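Local coordinates for ubiquinol-cytochrome C chaperone (Brucella abortus NCTC 8038, PDB 6RWT), which probably acts, as a bacterial homolog of Cbp3, as an assembly factor that chaperones newly made cytochrome b on its way into respiratory complex III, at residues R19-E22 against V23-A27; A28-K31 against R32-A35; D164-A168 against A169-S173. All coordinates share one frame; numbering follows the deposited sequence.

Interaction 1. Residues R19-E22 against V23-A27; sequences RVYE and VIVAA
Two successive turns of the long N-terminal helix 2-28 meet here, joined by alpha-helical i to i+4 hydrogen bonds and by side chains one turn apart. The backbone N of Val25 gives a 2.9 Å bond to Tyr21 O, and that of Ile24 one of 3.1 Å to Val20 O. Val23 N to Arg19 O and Ala26 N to Glu22 O complete the set. Of the side-chain contacts, the tighter is between Tyr21 and Val25. With CG of Tyr21 anti to its backbone N (chi1 -163°), the ring leans toward the next turn of the helix, and the CG2 methyl of Val25 comes to 3.5 Å from Tyr21 CE2, approaching obliquely. The same methyl lies 3.4 Å from the carbonyl O of Tyr21, lodged between ring and backbone. The phenol OH reaches beyond the helix and bonds to Asp82 on helix 66-89, which fixes the far end of the ring. On the buried flank Val20 and Ile24 run side by side, CG1 of Val20 being 4.1 Å from CD1 of Ile24, and both rest on Ile75 of helix 66-89. Glu22 and Ala26 occupy the exposed side. This division into a solvent-facing strip and an apolar ridge set against neighbouring helices is typical of an amphipathic helix in an all-helical bundle.

Interaction 2. Residues A28-K31 against R32-A35; sequences ARQK and RFYA
Tyr34 reaches back across the turn to Ala28, its ring passing a series of backbone carbonyls. Its CB lies 3.8 Å from Lys31 O. With CG anti to the carbonyl carbon (chi1 -51°), the ring heads toward the end of helix 2-28: CD2 and CE2 each pass 3.6 Å from Gln30 O, which approaches obliquely, and CB of Phe33 rests over one face near the rim. At the tip, the hydroxyl donates a 3.0 Å hydrogen bond to Ala28 O, coming in tilted 22° from the carbonyl plane. The residue is thus tied at its hydroxyl and at its backbone N, which bonds to Lys31 O from above the carbonyl plane. Ala35 N gives Lys31 O a second, straighter bond of 3.0 Å, and this shared acceptor ties the short helical turn together. Phe33 fills the inner side: its CD2 lies 3.3 Å from Gln30 O, its ring edge faces Ala28 O, and CB of Gln30 touches CE2 at 3.9 Å. A weak bond joins Phe33 N to Gln30 O. Residues 28-35 begin the connection from helix 2-28 to helix 43-61. Tyr34 packs on Arg46 and Met49 of helix 43-61, while Phe33 is wedged between Met49 and helix 145-161, where Tyr151 meets it edge-to-face; Arg32 extends to Gln36 and to the C-terminal segment at Val177 and Val180.

Interaction 3. Residues D164-A168 against A169-S173; sequences DEALA and AGDIS
Leu167 carries CG anti to its backbone N (chi1 -172°) and turns at chi2 (53°), which swings CD1 round toward the chain leaving the helix. Ile172 meets it there, and the two side chains pass at a slant, Leu167 CD1 lying 3.8 Å from Ile172 CB and slightly farther from its CG1. Between them the backbone turns sharply at Gly170, whose positive phi of 103° ends helix 164-168. Asp171 N bonds to Ala166 O at 3.0 Å, and Gly170 N to Leu167 O, also at 3.0 Å, the latter from well above the carbonyl plane. These two backward bonds around a glycine in the left-handed conformation make a Schellman motif, in which N-H groups beyond the helix end are used by carbonyls of its last turn. Ala169 N keeps a helical bond of 3.2 Å to Glu165 O and adds a weak one to Ala166 O. Asp171 then centres an inverse gamma turn; its CB sits 3.3 Å from Ala166 O. Leu167 also packs on Leu68 of helix 66-89 and on Arg60 and Met61 of helix 43-61, while Ile172 lies between Leu159 of helix 145-161 and Val20 and Val23 of helix 2-28.

Overall arrangement
Interactions 1 and 2 follow one another along the chain and touch where Ala27 O meets the Phe33 ring, 3.2 Å from its CE2. Interaction 3 packs against the side of helix 2-28, joined to interaction 1 by Val23 CG1 on Ile172 CG2 and by a weak Arg19 to Ala169 bond; it does not touch interaction 2, the nearest atoms being about 9 Å apart. All three are partly buried, and each turns apolar groups inward. Their chemistry follows their place: regular helical bonding in mid-helix, aromatic rings and a tyrosine hydroxyl at the connection to helix 43-61, and a Schellman turn through a glycine at the end of helix 164-168.

Interaction 1. Residues R19-E22 against V23-A27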
loop_
_atom_site.group_PDB
_atom_site.type_symbol
_atom_site.label_atom_id
_atom_site.label_comp_id
_atom_site.label_asym_id
_atom_site.label_seq_id
_atom_site.Cartn_x
_atom_site.Cartn_y
_atom_site.Cartn_z
ATOM N N ARG A 19 8.478 -11.965 1.527
ATOM C CA ARG A 19 7.151 -12.477 1.918
ATOM C C ARG A 19 6.170 -11.354 2.248
ATOM O O ARG A 19 5.004 -11.430 1.852
ATOM C CB ARG A 19 7.176 -13.551 3.021
ATOM C CG ARG A 19 8.127 -13.391 4.182
ATOM C CD ARG A 19 8.452 -14.794 4.680
ATOM N NE ARG A 19 9.669 -14.923 5.482
ATOM C CZ ARG A 19 9.697 -14.818 6.805
ATOM N NH1 ARG A 19 10.834 -14.967 7.459
ATOM N NH2 ARG A 19 8.586 -14.549 7.473
ATOM N N VAL A 20 6.638 -10.310 2.933
ATOM C CA VAL A 20 5.774 -9.144 3.229
ATOM C C VAL A 20 5.286 -8.478 1.932
ATOM O O VAL A 20 4.080 -8.242 1.771
ATOM C CB VAL A 20 6.487 -8.123 4.164
ATOM C CG1 VAL A 20 5.731 -6.799 4.268
ATOM C CG2 VAL A 20 6.671 -8.709 5.553
ATOM N N TYR A 21 6.203 -8.219 0.996
ATOM C CA TYR A 21 5.832 -7.584 -0.278
ATOM C C TYR A 21 4.825 -8.450 -1.072
ATOM O O TYR A 21 3.843 -7.929 -1.632
ATOM C CB TYR A 21 7.084 -7.210 -1.122
ATOM C CG TYR A 21 6.753 -6.207 -2.205
ATOM C CD1 TYR A 21 6.576 -4.855 -1.901
ATOM C CD2 TYR A 21 6.567 -6.604 -3.519
ATOM C CE1 TYR A 21 6.224 -3.935 -2.881
ATOM C CE2 TYR A 21 6.226 -5.686 -4.511
ATOM C CZ TYR A 21 6.055 -4.350 -4.186
ATOM O OH TYR A 21 5.703 -3.428 -5.153
ATOM N N GLU A 22 5.043 -9.768 -1.089
ATOM C CA GLU A 22 4.123 -10.687 -1.777
ATOM C C GLU A 22 2.709 -10.702 -1.177
ATOM O O GLU A 22 1.725 -10.757 -1.925
ATOM C CB GLU A 22 4.728 -12.096 -1.868
ATOM C CG GLU A 22 5.887 -12.128 -2.858
ATOM C CD GLU A 22 6.511 -13.495 -3.055
ATOM O OE1 GLU A 22 6.487 -14.336 -2.132
ATOM O OE2 GLU A 22 7.058 -13.719 -4.153
ATOM N N VAL A 23 2.608 -10.599 0.152
ATOM C CA VAL A 23 1.299 -10.469 0.819
ATOM C C VAL A 23 0.577 -9.180 0.399
ATOM O O VAL A 23 -0.635 -9.202 0.124
ATOM C CB VAL A 23 1.408 -10.555 2.362
ATOM C CG1 VAL A 23 0.084 -10.218 3.046
ATOM C CG2 VAL A 23 1.832 -11.957 2.785
ATOM N N ILE A 24 1.320 -8.072 0.344
ATOM C CA ILE A 24 0.758 -6.770 -0.062
ATOM C C ILE A 24 0.247 -6.838 -1.515
ATOM O O ILE A 24 -0.884 -6.413 -1.803
ATOM C CB ILE A 24 1.791 -5.624 0.128
ATOM C CG1 ILE A 24 2.161 -5.481 1.608
ATOM C CG2 ILE A 24 1.240 -4.299 -0.395
ATOM C CD1 ILE A 24 3.324 -4.551 1.899
ATOM N N VAL A 25 1.066 -7.391 -2.415
ATOM C CA VAL A 25 0.698 -7.522 -3.836
ATOM C C VAL A 25 -0.557 -8.400 -4.013
ATOM O O VAL A 25 -1.469 -8.049 -4.770
ATOM C CB VAL A 25 1.888 -8.058 -4.675
ATOM C CG1 VAL A 25 1.464 -8.489 -6.077
ATOM C CG2 VAL A 25 2.991 -7.006 -4.760
ATOM N N ALA A 26 -0.610 -9.525 -3.304
ATOM C CA ALA A 26 -1.779 -10.416 -3.357
ATOM C C ALA A 26 -3.050 -9.715 -2.873
ATOM O O ALA A 26 -4.117 -9.849 -3.483
ATOM C CB ALA A 26 -1.527 -11.676 -2.540
ATOM N N ALA A 27 -2.938 -8.961 -1.782
ATOM C CA ALA A 27 -4.089 -8.204 -1.266
ATOM C C ALA A 27 -4.632 -7.191 -2.290
ATOM O O ALA A 27 -5.840 -7.063 -2.455
ATOM C CB ALA A 27 -3.744 -7.529 0.057
#

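Interaction 2. Residues A28-K31 against R32-A35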
loop_
_atom_site.group_PDB
_atom_site.type_symbol
_atom_site.label_atom_id
_atom_site.label_comp_id
_atom_site.label_asym_id
_atom_site.label_seq_id
_atom_site.Cartn_x
_atom_site.Cartn_y
_atom_site.Cartn_z
ATOM N N ALA A 28 -3.732 -6.500 -2.989
ATOM C CA ALA A 28 -4.110 -5.524 -4.024
ATOM C C ALA A 28 -4.763 -6.137 -5.277
ATOM O O ALA A 28 -5.457 -5.428 -6.013
ATOM C CB ALA A 28 -2.888 -4.703 -4.429
ATOM N N ARG A 29 -4.533 -7.436 -5.517
ATOM C CA ARG A 29 -5.085 -8.164 -6.673
ATOM C C ARG A 29 -6.438 -8.858 -6.429
ATOM O O ARG A 29 -6.948 -9.523 -7.341
ATOM C CB ARG A 29 -4.060 -9.197 -7.177
ATOM C CG ARG A 29 -2.847 -8.576 -7.845
ATOM C CD ARG A 29 -1.798 -9.614 -8.213
ATOM N NE ARG A 29 -0.688 -9.031 -8.967
ATOM C CZ ARG A 29 0.465 -9.644 -9.254
ATOM N NH1 ARG A 29 0.714 -10.889 -8.847
ATOM N NH2 ARG A 29 1.392 -8.993 -9.954
ATOM N N GLN A 30 -7.024 -8.723 -5.231
ATOM C CA GLN A 30 -8.321 -9.380 -4.918
ATOM C C GLN A 30 -9.394 -8.989 -5.948
ATOM O O GLN A 30 -9.555 -7.806 -6.261
ATOM C CB GLN A 30 -8.779 -9.052 -3.484
ATOM C CG GLN A 30 -7.907 -9.686 -2.396
ATOM C CD GLN A 30 -8.250 -9.198 -1.007
ATOM O OE1 GLN A 30 -7.756 -8.159 -0.547
ATOM N NE2 GLN A 30 -9.095 -9.946 -0.324
ATOM N N LYS A 31 -10.103 -9.992 -6.473
ATOM C CA LYS A 31 -10.980 -9.812 -7.647
ATOM C C LYS A 31 -12.162 -8.868 -7.424
ATOM O O LYS A 31 -12.553 -8.141 -8.346
ATOM C CB LYS A 31 -11.490 -11.170 -8.161
ATOM C CG LYS A 31 -10.404 -12.090 -8.700
ATOM C CD LYS A 31 -9.839 -11.625 -10.033
ATOM C CE LYS A 31 -8.776 -12.582 -10.555
ATOM N NZ LYS A 31 -9.326 -13.933 -10.866
ATOM N N ARG A 32 -12.707 -8.853 -6.206
ATOM C CA ARG A 32 -13.889 -8.038 -5.889
ATOM C C ARG A 32 -13.695 -6.540 -6.170
ATOM O O ARG A 32 -14.648 -5.863 -6.547
ATOM C CB ARG A 32 -14.339 -8.245 -4.433
ATOM C CG ARG A 32 -15.751 -7.748 -4.151
ATOM C CD ARG A 32 -16.200 -8.017 -2.722
ATOM N NE ARG A 32 -17.618 -7.685 -2.529
ATOM C CZ ARG A 32 -18.252 -7.679 -1.357
ATOM N NH1 ARG A 32 -17.609 -7.975 -0.225
ATOM N NH2 ARG A 32 -19.550 -7.368 -1.312
ATOM N N PHE A 33 -12.473 -6.022 -6.007
ATOM C CA PHE A 33 -12.224 -4.602 -6.299
ATOM C C PHE A 33 -12.617 -4.262 -7.743
ATOM O O PHE A 33 -13.220 -3.228 -7.996
ATOM C CB PHE A 33 -10.746 -4.201 -6.121
ATOM C CG PHE A 33 -10.174 -4.440 -4.741
ATOM C CD1 PHE A 33 -10.851 -4.046 -3.585
ATOM C CD2 PHE A 33 -8.906 -5.010 -4.606
ATOM C CE1 PHE A 33 -10.293 -4.262 -2.329
ATOM C CE2 PHE A 33 -8.350 -5.221 -3.356
ATOM C CZ PHE A 33 -9.048 -4.848 -2.212
ATOM N N TYR A 34 -12.275 -5.158 -8.671
ATOM C CA TYR A 34 -12.405 -4.921 -10.108
ATOM C C TYR A 34 -13.743 -5.419 -10.677
ATOM O O TYR A 34 -14.239 -4.891 -11.677
ATOM C CB TYR A 34 -11.226 -5.570 -10.844
ATOM C CG TYR A 34 -9.868 -5.183 -10.263
ATOM C CD1 TYR A 34 -9.237 -3.981 -10.619
ATOM C CD2 TYR A 34 -9.244 -5.991 -9.315
ATOM C CE1 TYR A 34 -8.004 -3.624 -10.067
ATOM C CE2 TYR A 34 -8.016 -5.645 -8.759
ATOM C CZ TYR A 34 -7.396 -4.461 -9.135
ATOM O OH TYR A 34 -6.172 -4.126 -8.575
ATOM N N ALA A 35 -14.316 -6.439 -10.056
ATOM C CA ALA A 35 -15.643 -6.898 -10.440
ATOM C C ALA A 35 -16.686 -5.989 -9.759
ATOM O O ALA A 35 -17.008 -4.927 -10.303
ATOM C CB ALA A 35 -15.826 -8.375 -10.109
#

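Interaction 3. Residues D164-A168 against A169-S173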
loop_
_atom_site.group_PDB
_atom_site.type_symbol
_atom_site.label_atom_id
_atom_site.label_comp_id
_atom_site.label_asym_id
_atom_site.label_seq_id
_atom_site.Cartn_x
_atom_site.Cartn_y
_atom_site.Cartn_z
ATOM N N ASP A 164 4.223 -5.435 17.273
ATOM C CA ASP A 164 5.458 -4.962 16.626
ATOM C C ASP A 164 6.436 -6.119 16.333
ATOM O O ASP A 164 7.046 -6.163 15.259
ATOM C CB ASP A 164 6.165 -3.900 17.488
ATOM C CG ASP A 164 5.481 -2.528 17.459
ATOM O OD1 ASP A 164 4.371 -2.374 16.898
ATOM O OD2 ASP A 164 6.073 -1.578 18.023
ATOM N N GLU A 165 6.577 -7.040 17.290
ATOM C CA GLU A 165 7.463 -8.207 17.158
ATOM C C GLU A 165 7.053 -9.130 15.999
ATOM O O GLU A 165 7.894 -9.518 15.178
ATOM C CB GLU A 165 7.504 -8.991 18.489
ATOM C CG GLU A 165 8.407 -10.222 18.496
ATOM C CD GLU A 165 8.586 -10.837 19.878
ATOM O OE1 GLU A 165 9.692 -11.342 20.160
ATOM O OE2 GLU A 165 7.629 -10.826 20.684
ATOM N N ALA A 166 5.763 -9.463 15.928
ATOM C CA ALA A 166 5.254 -10.352 14.879
ATOM C C ALA A 166 5.354 -9.705 13.495
ATOM O O ALA A 166 5.717 -10.366 12.514
ATOM C CB ALA A 166 3.818 -10.757 15.164
ATOM N N LEU A 167 5.046 -8.411 13.420
ATOM C CA LEU A 167 5.091 -7.689 12.148
ATOM C C LEU A 167 6.525 -7.598 11.617
ATOM O O LEU A 167 6.770 -7.826 10.426
ATOM C CB LEU A 167 4.479 -6.294 12.298
ATOM C CG LEU A 167 4.265 -5.473 11.029
ATOM C CD1 LEU A 167 3.486 -6.227 9.955
ATOM C CD2 LEU A 167 3.542 -4.184 11.391
ATOM N N ALA A 168 7.476 -7.308 12.502
ATOM C CA ALA A 168 8.898 -7.252 12.110
ATOM C C ALA A 168 9.459 -8.613 11.663
ATOM O O ALA A 168 10.399 -8.661 10.864
ATOM C CB ALA A 168 9.732 -6.677 13.240
ATOM N N ALA A 169 8.868 -9.703 12.162
ATOM C CA ALA A 169 9.189 -11.065 11.716
ATOM C C ALA A 169 8.525 -11.483 10.385
ATOM O O ALA A 169 8.782 -12.584 9.890
ATOM C CB ALA A 169 8.833 -12.063 12.816
ATOM N N GLY A 170 7.676 -10.616 9.821
ATOM C CA GLY A 170 7.027 -10.846 8.536
ATOM C C GLY A 170 5.568 -11.286 8.588
ATOM O O GLY A 170 4.988 -11.570 7.543
ATOM N N ASP A 171 4.959 -11.306 9.774
ATOM C CA ASP A 171 3.573 -11.806 9.931
ATOM C C ASP A 171 2.504 -10.729 9.686
ATOM O O ASP A 171 1.727 -10.384 10.576
ATOM C CB ASP A 171 3.380 -12.447 11.319
ATOM C CG ASP A 171 4.249 -13.682 11.532
ATOM O OD1 ASP A 171 4.790 -14.250 10.555
ATOM O OD2 ASP A 171 4.375 -14.105 12.697
ATOM N N ILE A 172 2.447 -10.243 8.450
ATOM C CA ILE A 172 1.474 -9.227 8.019
ATOM C C ILE A 172 0.240 -9.916 7.417
ATOM O O ILE A 172 0.354 -10.975 6.785
ATOM C CB ILE A 172 2.117 -8.233 7.009
ATOM C CG1 ILE A 172 1.219 -7.011 6.769
ATOM C CG2 ILE A 172 2.456 -8.904 5.668
ATOM C CD1 ILE A 172 1.905 -5.886 5.999
ATOM N N SER A 173 -0.940 -9.330 7.635
ATOM C CA SER A 173 -2.156 -9.779 6.953
ATOM C C SER A 173 -3.134 -8.623 6.737
ATOM O O SER A 173 -3.119 -7.625 7.472
ATOM C CB SER A 173 -2.830 -10.941 7.706
ATOM O OG SER A 173 -3.170 -10.582 9.030
#